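Long-range contacts in pyruvate kinase (Pseudomonas aeruginosa, PDB 6QXL), which probably catalyses the last step of glycolysis, passing the phosphoryl group of phosphoenolpyruvate to ADP to give pyruvate and ATP: residues E44-A49 and A183-L188; V32-F37 and A64-L69; N17-L22 and A49-E54; D189-S194 and G214-V219. All blocks are in the same frame, centred on the assembly; numbering follows the deposited sequence.

Interaction 1: E44-A49 and A183-L188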
loop_
_atom_site.group_PDB
_atom_site.type_symbol
_atom_site.label_atom_id
_atom_site.label_comp_id
_atom_site.label_asym_id
_atom_site.label_seq_id
_atom_site.Cartn_x
_atom_site.Cartn_y
_atom_site.Cartn_z
ATOM N N GLU A 44 20.175 27.395 43.757
ATOM C CA GLU A 44 19.410 28.038 42.670
ATOM C C GLU A 44 18.447 27.037 42.021
ATOM O O GLU A 44 17.278 27.362 41.740
ATOM C CB GLU A 44 20.332 28.663 41.613
ATOM C CG GLU A 44 20.881 30.041 42.042
ATOM C CD GLU A 44 22.004 30.595 41.175
ATOM O OE1 GLU A 44 22.851 29.774 40.700
ATOM O OE2 GLU A 44 22.081 31.828 41.001
ATOM N N HIS A 45 18.927 25.814 41.812
ATOM C CA HIS A 45 18.083 24.779 41.238
ATOM C C HIS A 45 16.975 24.388 42.214
ATOM O O HIS A 45 15.800 24.333 41.832
ATOM C CB HIS A 45 18.910 23.566 40.812
ATOM C CG HIS A 45 19.874 23.868 39.701
ATOM N ND1 HIS A 45 19.504 24.526 38.531
ATOM C CD2 HIS A 45 21.205 23.628 39.608
ATOM C CE1 HIS A 45 20.574 24.658 37.776
ATOM N NE2 HIS A 45 21.618 24.131 38.408
ATOM N N ARG A 46 17.340 24.139 43.469
ATOM C CA ARG A 46 16.342 23.790 44.484
ATOM C C ARG A 46 15.228 24.821 44.581
ATOM O O ARG A 46 14.060 24.463 44.681
ATOM C CB ARG A 46 16.998 23.643 45.837
ATOM C CG ARG A 46 17.796 22.396 45.976
ATOM C CD ARG A 46 18.108 22.194 47.455
ATOM N NE ARG A 46 18.682 20.868 47.703
ATOM C CZ ARG A 46 19.984 20.597 47.740
ATOM N NH1 ARG A 46 20.916 21.550 47.467
ATOM N NH2 ARG A 46 20.367 19.340 47.966
ATOM N N ALA A 47 15.599 26.093 44.538
ATOM C CA ALA A 47 14.614 27.156 44.672
ATOM C C ALA A 47 13.645 27.146 43.493
ATOM O O ALA A 47 12.427 27.239 43.689
ATOM C CB ALA A 47 15.300 28.509 44.795
ATOM N N ARG A 48 14.194 27.019 42.289
ATOM C CA ARG A 48 13.373 26.934 41.087
ATOM C C ARG A 48 12.480 25.677 41.099
ATOM O O ARG A 48 11.286 25.754 40.812
ATOM C CB ARG A 48 14.248 26.952 39.833
ATOM C CG ARG A 48 14.878 28.296 39.541
ATOM C CD ARG A 48 15.977 28.147 38.520
ATOM N NE ARG A 48 16.711 29.402 38.310
ATOM C CZ ARG A 48 17.914 29.470 37.727
ATOM N NH1 ARG A 48 18.522 28.363 37.273
ATOM N NH2 ARG A 48 18.515 30.633 37.578
ATOM N N ALA A 49 13.063 24.541 41.475
ATOM C CA ALA A 49 12.305 23.282 41.529
ATOM C C ALA A 49 11.091 23.396 42.438
ATOM O O ALA A 49 9.975 23.003 42.045
ATOM C CB ALA A 49 13.193 22.131 41.970
ATOM N N ALA A 183 19.999 15.278 41.949
ATOM C CA ALA A 183 18.743 15.007 41.263
ATOM C C ALA A 183 17.866 14.071 42.082
ATOM O O ALA A 183 16.669 14.341 42.276
ATOM C CB ALA A 183 18.999 14.427 39.882
ATOM N N ALA A 184 18.466 12.994 42.579
ATOM C CA ALA A 184 17.753 12.072 43.464
ATOM C C ALA A 184 17.201 12.788 44.699
ATOM O O ALA A 184 16.045 12.586 45.076
ATOM C CB ALA A 184 18.659 10.914 43.870
ATOM N N ASP A 185 18.014 13.665 45.281
ATOM C CA ASP A 185 17.625 14.405 46.480
ATOM C C ASP A 185 16.454 15.341 46.209
ATOM O O ASP A 185 15.629 15.550 47.075
ATOM C CB ASP A 185 18.835 15.177 47.038
ATOM C CG ASP A 185 18.577 15.818 48.394
ATOM O OD1 ASP A 185 18.253 15.051 49.325
ATOM O OD2 ASP A 185 18.679 17.092 48.503
ATOM N N MET A 186 16.379 15.894 45.005
ATOM C CA MET A 186 15.286 16.796 44.633
ATOM C C MET A 186 14.053 16.069 44.119
ATOM O O MET A 186 13.064 16.725 43.805
ATOM C CB MET A 186 15.762 17.774 43.553
ATOM C CG MET A 186 16.851 18.742 43.988
ATOM S SD MET A 186 17.546 19.611 42.576
ATOM C CE MET A 186 16.244 20.805 42.305
ATOM N N ASP A 187 14.100 14.732 44.030
ATOM C CA ASP A 187 12.996 13.917 43.463
ATOM C C ASP A 187 12.647 14.325 42.039
ATOM O O ASP A 187 11.480 14.507 41.694
ATOM C CB ASP A 187 11.720 13.982 44.336
ATOM C CG ASP A 187 11.807 13.120 45.557
ATOM O OD1 ASP A 187 12.818 12.367 45.774
ATOM O OD2 ASP A 187 10.802 13.181 46.290
ATOM N N LEU A 188 13.668 14.494 41.210
ATOM C CA LEU A 188 13.435 14.886 39.833
ATOM C C LEU A 188 12.755 13.754 39.067
ATOM O O LEU A 188 13.015 12.577 39.310
ATOM C CB LEU A 188 14.748 15.281 39.159
ATOM C CG LEU A 188 15.472 16.513 39.711
ATOM C CD1 LEU A 188 16.628 16.873 38.808
ATOM C CD2 LEU A 188 14.532 17.703 39.868
#
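Met186 reaches across to helix 42-58 and puts its terminal methyl between His45, Arg46 and Ala49, while Asp185, one residue earlier, meets the tip of Arg46. CE of Met186 lies 3.3 Å from Ala49 CB, a tight methyl-methyl contact, and 3.6 Å from the carbonyl oxygen His45 O; Arg46 CA is a further neighbour, 3.7 Å from Met186 CE. The methionine chain runs straight to SD and then bends: chi3 of 78° turns CE onto the helix surface. Leu35 of strand 32-36 also touches the Met186 side chain.

The second element is a salt bridge. Arg46 is extended from CG to NE, and its NH2 donates to Asp185 OD2 at 2.9 Å with a nearly straight N-H...O angle of 169°. The oxygen sits in the guanidinium plane at its edge, but the donor comes to it on the anti side, 26° out of the carboxylate plane. One bond of this kind carries the pair, rather than a two-pronged, coplanar bridge.

Met186 and Asp185 stand at the close of helix 174-185, where Asp187, with positive phi, forms a Schellman motif. Two carbonyls here, Met186 O and Asp187 O, accept from Arg53 of helix 42-58. A single ionic bond between steeply inclined planes fixes the separation of the two charged ends but probably not the tilt of the carboxylate, whereas the buried methyl is placed by the helix surface it touches.

Interaction 2: V32-F37 and A64-L69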
loop_
_atom_site.group_PDB
_atom_site.type_symbol
_atom_site.label_atom_id
_atom_site.label_comp_id
_atom_site.label_asym_id
_atom_site.label_seq_id
_atom_site.Cartn_x
_atom_site.Cartn_y
_atom_site.Cartn_z
ATOM N N VAL A 32 7.194 20.678 30.977
ATOM C CA VAL A 32 8.413 20.201 31.640
ATOM C C VAL A 32 9.376 21.373 31.808
ATOM O O VAL A 32 9.595 22.138 30.872
ATOM C CB VAL A 32 9.126 19.115 30.823
ATOM C CG1 VAL A 32 10.396 18.629 31.517
ATOM C CG2 VAL A 32 8.196 17.961 30.584
ATOM N N ALA A 33 9.948 21.500 33.003
ATOM C CA ALA A 33 10.972 22.484 33.264
ATOM C C ALA A 33 12.307 21.769 33.302
ATOM O O ALA A 33 12.468 20.782 34.036
ATOM C CB ALA A 33 10.711 23.188 34.584
ATOM N N ARG A 34 13.262 22.261 32.506
ATOM C CA ARG A 34 14.588 21.665 32.438
ATOM C C ARG A 34 15.544 22.504 33.284
ATOM O O ARG A 34 15.594 23.731 33.151
ATOM C CB ARG A 34 15.068 21.615 30.980
ATOM C CG ARG A 34 16.538 21.276 30.768
ATOM C CD ARG A 34 16.781 21.030 29.292
ATOM N NE ARG A 34 18.213 20.845 29.004
ATOM C CZ ARG A 34 19.069 21.801 28.646
ATOM N NH1 ARG A 34 18.689 23.063 28.495
ATOM N NH2 ARG A 34 20.332 21.483 28.423
ATOM N N LEU A 35 16.296 21.830 34.138
ATOM C CA LEU A 35 17.267 22.466 34.994
ATOM C C LEU A 35 18.613 22.030 34.468
ATOM O O LEU A 35 18.978 20.850 34.589
ATOM C CB LEU A 35 17.084 22.024 36.447
ATOM C CG LEU A 35 15.657 22.075 36.991
ATOM C CD1 LEU A 35 15.700 21.636 38.463
ATOM C CD2 LEU A 35 15.037 23.450 36.914
ATOM N N ASN A 36 19.343 22.966 33.863
ATOM C CA ASN A 36 20.611 22.635 33.236
ATOM C C ASN A 36 21.705 22.735 34.274
ATOM O O ASN A 36 22.040 23.823 34.707
ATOM C CB ASN A 36 20.853 23.565 32.039
ATOM C CG ASN A 36 22.121 23.244 31.286
ATOM O OD1 ASN A 36 22.772 22.223 31.525
ATOM N ND2 ASN A 36 22.481 24.119 30.382
ATOM N N PHE A 37 22.270 21.603 34.663
ATOM C CA PHE A 37 23.300 21.606 35.703
ATOM C C PHE A 37 24.625 22.180 35.245
ATOM O O PHE A 37 25.480 22.422 36.073
ATOM C CB PHE A 37 23.519 20.204 36.292
ATOM C CG PHE A 37 22.357 19.675 37.092
ATOM C CD1 PHE A 37 21.719 20.457 38.055
ATOM C CD2 PHE A 37 21.899 18.380 36.888
ATOM C CE1 PHE A 37 20.654 19.960 38.797
ATOM C CE2 PHE A 37 20.835 17.865 37.624
ATOM C CZ PHE A 37 20.213 18.653 38.588
ATOM N N ALA A 64 6.564 18.232 34.911
ATOM C CA ALA A 64 7.706 17.425 35.298
ATOM C C ALA A 64 8.938 18.301 35.434
ATOM O O ALA A 64 8.987 19.405 34.895
ATOM C CB ALA A 64 7.955 16.328 34.272
ATOM N N LEU A 65 9.928 17.772 36.151
ATOM C CA LEU A 65 11.219 18.390 36.285
ATOM C C LEU A 65 12.262 17.485 35.693
ATOM O O LEU A 65 12.370 16.319 36.057
ATOM C CB LEU A 65 11.564 18.667 37.749
ATOM C CG LEU A 65 10.642 19.590 38.538
ATOM C CD1 LEU A 65 11.327 19.980 39.875
ATOM C CD2 LEU A 65 10.236 20.840 37.771
ATOM N N LEU A 66 13.042 18.049 34.778
ATOM C CA LEU A 66 14.094 17.332 34.103
ATOM C C LEU A 66 15.406 17.984 34.505
ATOM O O LEU A 66 15.539 19.210 34.417
ATOM C CB LEU A 66 13.880 17.410 32.590
ATOM C CG LEU A 66 14.918 16.699 31.729
ATOM C CD1 LEU A 66 14.261 16.170 30.480
ATOM C CD2 LEU A 66 16.058 17.606 31.342
ATOM N N GLY A 67 16.359 17.148 34.922
ATOM C CA GLY A 67 17.684 17.594 35.305
ATOM C C GLY A 67 18.679 17.146 34.268
ATOM O O GLY A 67 18.782 15.951 33.977
ATOM N N ASP A 68 19.419 18.101 33.717
ATOM C CA ASP A 68 20.307 17.847 32.596
ATOM C C ASP A 68 21.749 17.842 33.078
ATOM O O ASP A 68 22.274 18.884 33.448
ATOM C CB ASP A 68 20.056 18.912 31.490
ATOM C CG ASP A 68 20.540 18.483 30.115
ATOM O OD1 ASP A 68 21.659 17.923 30.037
ATOM O OD2 ASP A 68 19.810 18.676 29.106
ATOM N N LEU A 69 22.378 16.685 33.058
ATOM C CA LEU A 69 23.786 16.535 33.450
ATOM C C LEU A 69 24.702 17.194 32.433
ATOM O O LEU A 69 24.502 17.072 31.224
ATOM C CB LEU A 69 24.191 15.056 33.557
ATOM C CG LEU A 69 23.340 14.191 34.513
ATOM C CD1 LEU A 69 23.743 12.710 34.388
ATOM C CD2 LEU A 69 23.455 14.718 35.968
#
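The second and third strands of the TIM barrel, 32-36 and 64-68, run parallel at 4.7 Å between axes and pair from Val32 opposite Ala64 to Asn36 opposite Asp68. Five backbone hydrogen bonds alternate between them: Ala33 N to Ala64 O, Leu66 N to Ala33 O, Leu35 N to Leu66 O, Asp68 N to Leu35 O and, just past the strand, Phe37 N to Asp68 O.

On the face of Val32, Arg34 and Asn36, Val32 CG1 rests 3.8 Å from Leu66 CB, and Arg34 CG lies 3.7 Å from Leu66 CD2. That CG is anti to the backbone N (chi1 168°) and the chain is extended from CG to NE; Arg34 NE donates to Asp68 OD2 at 2.7 Å in a salt bridge, and NH2 adds a weak bond to the same oxygen. That oxygen lies in the guanidinium plane, yet the two flat groups stand 83° apart. Asp68 OD1 bridges to Lys221, and the nearest atoms of the Arg34 side chain and a bound malonate ion are about 3 Å apart.

The strands belong to one beta-alpha-beta crossover, whose helix 42-58 covers the other face: Leu65 touches Ala49 and Val52 there, and Leu35 touches His45. On this side Ala33 CB meets Leu65 CD2 at 4.0 Å. Farther on, the Phe37 ring meets Gly67 obliquely, CE2 to CA 3.9 Å, its CD2 4.1 Å from Leu69 CD2.

Interaction 3: N17-L22 and A49-E54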
loop_
_atom_site.group_PDB
_atom_site.type_symbol
_atom_site.label_atom_id
_atom_site.label_comp_id
_atom_site.label_asym_id
_atom_site.label_seq_id
_atom_site.Cartn_x
_atom_site.Cartn_y
_atom_site.Cartn_z
ATOM N N ASN A 17 13.646 33.047 36.448
ATOM C CA ASN A 17 14.048 32.672 37.804
ATOM C C ASN A 17 13.090 33.234 38.853
ATOM O O ASN A 17 12.994 32.681 39.936
ATOM C CB ASN A 17 15.466 33.184 38.047
ATOM C CG ASN A 17 15.988 32.890 39.430
ATOM O OD1 ASN A 17 16.125 31.712 39.814
ATOM N ND2 ASN A 17 16.137 33.986 40.221
ATOM N N SER A 18 12.389 34.327 38.542
ATOM C CA SER A 18 11.486 34.935 39.473
ATOM C C SER A 18 10.134 34.198 39.533
ATOM O O SER A 18 9.724 33.547 38.570
ATOM C CB SER A 18 11.234 36.380 39.078
ATOM O OG SER A 18 10.332 36.491 37.975
ATOM N N PRO A 19 9.427 34.327 40.665
ATOM C CA PRO A 19 8.087 33.767 40.738
ATOM C C PRO A 19 7.103 34.343 39.732
ATOM O O PRO A 19 6.226 33.617 39.270
ATOM C CB PRO A 19 7.644 34.080 42.163
ATOM C CG PRO A 19 8.898 34.305 42.935
ATOM C CD PRO A 19 9.886 34.841 41.967
ATOM N N GLU A 20 7.252 35.613 39.366
ATOM C CA GLU A 20 6.308 36.206 38.425
ATOM C C GLU A 20 6.419 35.569 37.037
ATOM O O GLU A 20 5.394 35.320 36.387
ATOM C CB GLU A 20 6.465 37.732 38.313
ATOM C CG GLU A 20 5.445 38.389 37.356
ATOM C CD GLU A 20 5.848 39.718 36.727
ATOM O OE1 GLU A 20 7.011 40.190 36.798
ATOM O OE2 GLU A 20 4.938 40.260 36.099
ATOM N N VAL A 21 7.644 35.298 36.593
ATOM C CA VAL A 21 7.838 34.759 35.261
ATOM C C VAL A 21 7.488 33.273 35.241
ATOM O O VAL A 21 6.818 32.806 34.312
ATOM C CB VAL A 21 9.265 35.006 34.756
ATOM C CG1 VAL A 21 9.512 34.319 33.414
ATOM C CG2 VAL A 21 9.508 36.507 34.626
ATOM N N LEU A 22 7.924 32.536 36.260
ATOM C CA LEU A 22 7.567 31.128 36.353
ATOM C C LEU A 22 6.058 30.931 36.366
ATOM O O LEU A 22 5.534 30.083 35.649
ATOM C CB LEU A 22 8.194 30.484 37.577
ATOM C CG LEU A 22 9.706 30.304 37.461
ATOM C CD1 LEU A 22 10.292 29.833 38.776
ATOM C CD2 LEU A 22 10.077 29.326 36.360
ATOM N N ALA A 49 13.063 24.541 41.475
ATOM C CA ALA A 49 12.305 23.282 41.529
ATOM C C ALA A 49 11.091 23.396 42.438
ATOM O O ALA A 49 9.975 23.003 42.045
ATOM C CB ALA A 49 13.193 22.131 41.970
ATOM N N ARG A 50 11.303 23.971 43.627
ATOM C CA ARG A 50 10.224 24.143 44.592
ATOM C C ARG A 50 9.159 25.083 44.037
ATOM O O ARG A 50 7.959 24.840 44.197
ATOM C CB ARG A 50 10.790 24.658 45.912
ATOM C CG ARG A 50 9.856 24.853 47.083
ATOM C CD ARG A 50 10.546 25.127 48.416
ATOM N NE ARG A 50 11.835 24.457 48.764
ATOM C CZ ARG A 50 11.995 23.145 48.978
ATOM N NH1 ARG A 50 13.198 22.660 49.259
ATOM N NH2 ARG A 50 10.957 22.315 48.897
ATOM N N LEU A 51 9.598 26.129 43.358
ATOM C CA LEU A 51 8.696 27.165 42.888
ATOM C C LEU A 51 7.816 26.662 41.741
ATOM O O LEU A 51 6.631 26.998 41.678
ATOM C CB LEU A 51 9.525 28.377 42.443
ATOM C CG LEU A 51 9.037 29.809 42.636
ATOM C CD1 LEU A 51 8.396 30.028 43.986
ATOM C CD2 LEU A 51 10.210 30.768 42.467
ATOM N N VAL A 52 8.384 25.864 40.844
ATOM C CA VAL A 52 7.615 25.362 39.712
ATOM C C VAL A 52 6.565 24.392 40.222
ATOM O O VAL A 52 5.408 24.463 39.814
ATOM C CB VAL A 52 8.509 24.705 38.636
ATOM C CG1 VAL A 52 7.668 24.084 37.528
ATOM C CG2 VAL A 52 9.538 25.589 38.088
ATOM N N ARG A 53 6.945 23.516 41.141
ATOM C CA ARG A 53 5.979 22.556 41.688
ATOM C C ARG A 53 4.856 23.234 42.450
ATOM O O ARG A 53 3.712 22.823 42.345
ATOM C CB ARG A 53 6.683 21.504 42.548
ATOM C CG ARG A 53 7.398 20.484 41.688
ATOM C CD ARG A 53 8.248 19.527 42.479
ATOM N NE ARG A 53 8.630 18.389 41.625
ATOM C CZ ARG A 53 9.659 17.561 41.849
ATOM N NH1 ARG A 53 10.418 17.692 42.931
ATOM N NH2 ARG A 53 9.920 16.585 40.990
ATOM N N GLU A 54 5.185 24.285 43.190
ATOM C CA GLU A 54 4.185 25.063 43.926
ATOM C C GLU A 54 3.227 25.746 42.972
ATOM O O GLU A 54 2.015 25.635 43.104
ATOM C CB GLU A 54 4.893 26.076 44.831
ATOM C CG GLU A 54 5.380 25.439 46.135
ATOM C CD GLU A 54 6.322 26.321 46.956
ATOM O OE1 GLU A 54 6.967 25.791 47.891
ATOM O OE2 GLU A 54 6.407 27.531 46.666
#
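Leu51 meets two residues of helix 19-28 with one methyl: its CD2 is 3.8 Å from Pro19 CG and 3.8 Å from Leu22 CD1. The Pro19 ring supplies its CG, with CD slightly farther off at 4.1 Å from the same methyl. Leu22 crosses Leu51 at about a right angle, and its CD1 also lies 4.0 Å from Leu51 CB; the leucine is thus met both at a branch and at its base. The other branch of Leu22 turns to the next residue, CD2 standing 4.2 Å from Val52 CG2. No hydrogen bond crosses between the two segments, and the side chains that meet each other across the contact are all apolar.

Leu22 has CG anti to the carbonyl carbon (chi1 -71°), an ordinary helical choice, whereas chi1 of Leu51 is -145°, away from the usual staggered positions.

The second shell includes the start of helix 19-28. Ser18 is the N-cap, its OG accepting from Val21 N at 3.2 Å, and Pro19 follows in the first turn. Before it, Asn17 OD1 accepts from Arg48 NE, a polar tie between the loop and helix 42-58 beside the apolar patch.

The contact joins two consecutive outer helices of the barrel, one leading into strand 32-36 and the other following it. Leu22 and Val52 both touch Leu12, just beyond strand 7-11, and Val52 continues inward onto Leu65 of strand 64-68.

Interaction 4: D189-S194 and G214-V219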
loop_
_atom_site.group_PDB
_atom_site.type_symbol
_atom_site.label_atom_id
_atom_site.label_comp_id
_atom_site.label_asym_id
_atom_site.label_seq_id
_atom_site.Cartn_x
_atom_site.Cartn_y
_atom_site.Cartn_z
ATOM N N ASP A 189 11.873 14.134 38.156
ATOM C CA ASP A 189 11.113 13.177 37.365
ATOM C C ASP A 189 11.931 12.592 36.209
ATOM O O ASP A 189 11.773 11.420 35.867
ATOM C CB ASP A 189 9.859 13.854 36.865
ATOM C CG ASP A 189 9.070 14.481 37.996
ATOM O OD1 ASP A 189 8.596 13.747 38.871
ATOM O OD2 ASP A 189 8.985 15.708 38.059
ATOM N N TYR A 190 12.802 13.410 35.612
ATOM C CA TYR A 190 13.661 12.973 34.511
ATOM C C TYR A 190 15.080 13.450 34.747
ATOM O O TYR A 190 15.303 14.539 35.265
ATOM C CB TYR A 190 13.160 13.529 33.162
ATOM C CG TYR A 190 11.889 12.902 32.666
ATOM C CD1 TYR A 190 11.899 11.668 32.029
ATOM C CD2 TYR A 190 10.672 13.539 32.839
ATOM C CE1 TYR A 190 10.727 11.097 31.578
ATOM C CE2 TYR A 190 9.495 12.969 32.385
ATOM C CZ TYR A 190 9.538 11.771 31.742
ATOM O OH TYR A 190 8.367 11.212 31.327
ATOM N N VAL A 191 16.032 12.629 34.336
ATOM C CA VAL A 191 17.443 12.990 34.330
ATOM C C VAL A 191 17.993 12.701 32.941
ATOM O O VAL A 191 17.813 11.609 32.415
ATOM C CB VAL A 191 18.224 12.186 35.370
ATOM C CG1 VAL A 191 19.725 12.386 35.220
ATOM C CG2 VAL A 191 17.790 12.614 36.756
ATOM N N ALA A 192 18.683 13.683 32.366
ATOM C CA ALA A 192 19.234 13.559 31.019
ATOM C C ALA A 192 20.732 13.393 31.062
ATOM O O ALA A 192 21.436 14.170 31.715
ATOM C CB ALA A 192 18.871 14.765 30.186
ATOM N N VAL A 193 21.227 12.378 30.361
ATOM C CA VAL A 193 22.653 12.105 30.264
ATOM C C VAL A 193 23.196 12.730 28.985
ATOM O O VAL A 193 22.652 12.508 27.913
ATOM C CB VAL A 193 22.904 10.593 30.256
ATOM C CG1 VAL A 193 24.382 10.280 30.109
ATOM C CG2 VAL A 193 22.358 9.989 31.525
ATOM N N SER A 194 24.290 13.491 29.113
ATOM C CA SER A 194 24.923 14.122 27.956
ATOM C C SER A 194 26.034 13.255 27.406
ATOM O O SER A 194 26.708 12.522 28.134
ATOM C CB SER A 194 25.479 15.479 28.329
ATOM O OG SER A 194 24.464 16.366 28.748
ATOM N N GLY A 214 17.188 7.401 43.530
ATOM C CA GLY A 214 16.436 8.219 42.582
ATOM C C GLY A 214 15.430 7.388 41.795
ATOM O O GLY A 214 15.727 6.278 41.353
ATOM N N LYS A 215 14.224 7.922 41.636
ATOM C CA LYS A 215 13.168 7.257 40.878
ATOM C C LYS A 215 12.989 7.821 39.470
ATOM O O LYS A 215 12.095 7.406 38.736
ATOM C CB LYS A 215 11.848 7.362 41.658
ATOM C CG LYS A 215 11.872 6.530 42.949
ATOM C CD LYS A 215 11.639 5.030 42.692
ATOM C CE LYS A 215 12.119 4.152 43.845
ATOM N NZ LYS A 215 11.155 4.205 44.981
ATOM N N ALA A 216 13.851 8.755 39.071
ATOM C CA ALA A 216 13.705 9.426 37.786
ATOM C C ALA A 216 13.876 8.467 36.622
ATOM O O ALA A 216 14.595 7.462 36.716
ATOM C CB ALA A 216 14.704 10.556 37.658
ATOM N N TRP A 217 13.212 8.811 35.525
ATOM C CA TRP A 217 13.438 8.162 34.237
ATOM C C TRP A 217 14.603 8.840 33.526
ATOM O O TRP A 217 14.830 10.037 33.682
ATOM C CB TRP A 217 12.168 8.223 33.397
ATOM C CG TRP A 217 11.200 7.125 33.667
ATOM C CD1 TRP A 217 11.174 6.303 34.755
ATOM C CD2 TRP A 217 10.112 6.718 32.837
ATOM N NE1 TRP A 217 10.135 5.424 34.657
ATOM C CE2 TRP A 217 9.482 5.631 33.477
ATOM C CE3 TRP A 217 9.599 7.169 31.618
ATOM C CZ2 TRP A 217 8.366 4.986 32.942
ATOM C CZ3 TRP A 217 8.493 6.510 31.073
ATOM C CH2 TRP A 217 7.884 5.439 31.756
ATOM N N LEU A 218 15.328 8.060 32.749
ATOM C CA LEU A 218 16.542 8.517 32.105
ATOM C C LEU A 218 16.337 8.934 30.650
ATOM O O LEU A 218 15.732 8.204 29.870
ATOM C CB LEU A 218 17.590 7.430 32.140
ATOM C CG LEU A 218 18.291 7.230 33.463
ATOM C CD1 LEU A 218 19.267 6.078 33.281
ATOM C CD2 LEU A 218 19.047 8.478 33.907
ATOM N N VAL A 219 16.891 10.094 30.291
ATOM C CA VAL A 219 16.866 10.592 28.933
ATOM C C VAL A 219 18.247 10.521 28.323
ATOM O O VAL A 219 19.171 11.127 28.839
ATOM C CB VAL A 219 16.389 12.042 28.870
ATOM C CG1 VAL A 219 16.247 12.479 27.416
ATOM C CG2 VAL A 219 15.076 12.195 29.621
#
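Tyr190 and Trp217 lie side by side on one face of the paired strands, pointing the same way. Both have CG anti to the carbonyl carbon (chi1 -71° in Tyr190, -85° in Trp217), which starts the two side chains off in like directions. The rings themselves meet little: Tyr190 CE1 is 3.7 Å from Trp217 CB and 4.1 Å from Trp217 CE3, an oblique approach with no stack. Val219, on the same face, offers CG2 to Tyr190 CD1 at 4.0 Å, and its CB lies 3.9 Å from Ala192 CB.

The other face carries Val191 and Leu218, which also lie side by side, pointing the same way. Val191 has CG1 anti to the backbone N (chi1 171°), which leaves CG2 beside that N and 3.8 Å from Ala216 CB. Leu218 CD2 lies 4.1 Å from Val191 CB, and Val193 CG2 is a looser neighbour of the same methyl at 4.3 Å.

Between these two faces, four backbone bonds make a parallel ladder: Trp217 N to Asp189 O, Val191 N to Trp217 O, Val219 N to Val191 O and Val193 N to Val219 O, the last at 2.8 Å.

The strands are the fourth and fifth of the barrel and the ends of a beta-alpha-beta unit; its helix 199-211 covers Val193, Ala216 and Leu218. Tyr190 OH hydrogen-bonds to Arg414 O, at the end of helix 409-414, Trp217 makes a cation-pi contact with Arg414, and Asp189 forms salt bridges to Arg53 and Arg409 while accepting from Leu65 N of strand 64-68.

How the interactions relate
From the N terminus, interaction 3 closes first, bringing residues 49-54 back to 17-22 after strand 32-36. Interaction 2 opens inside that span and closes beyond it at 64-69, so the two cross. Interaction 1 opens at 44-49, within both spans, and closes only at 183-188, past the mixed sheet that runs from strand 74-75 to strand 159-162; it crosses both and shares Ala49 with interaction 3. Interaction 4 follows in series, pairing 189-194 with 214-219. None encloses another. Together they link outer helices 19-28, 42-58 and 174-185 to four successive barrel strands, with Gly67 O to Ala192 N and Leu69 O to Ser194 OG joining interactions 2 and 4.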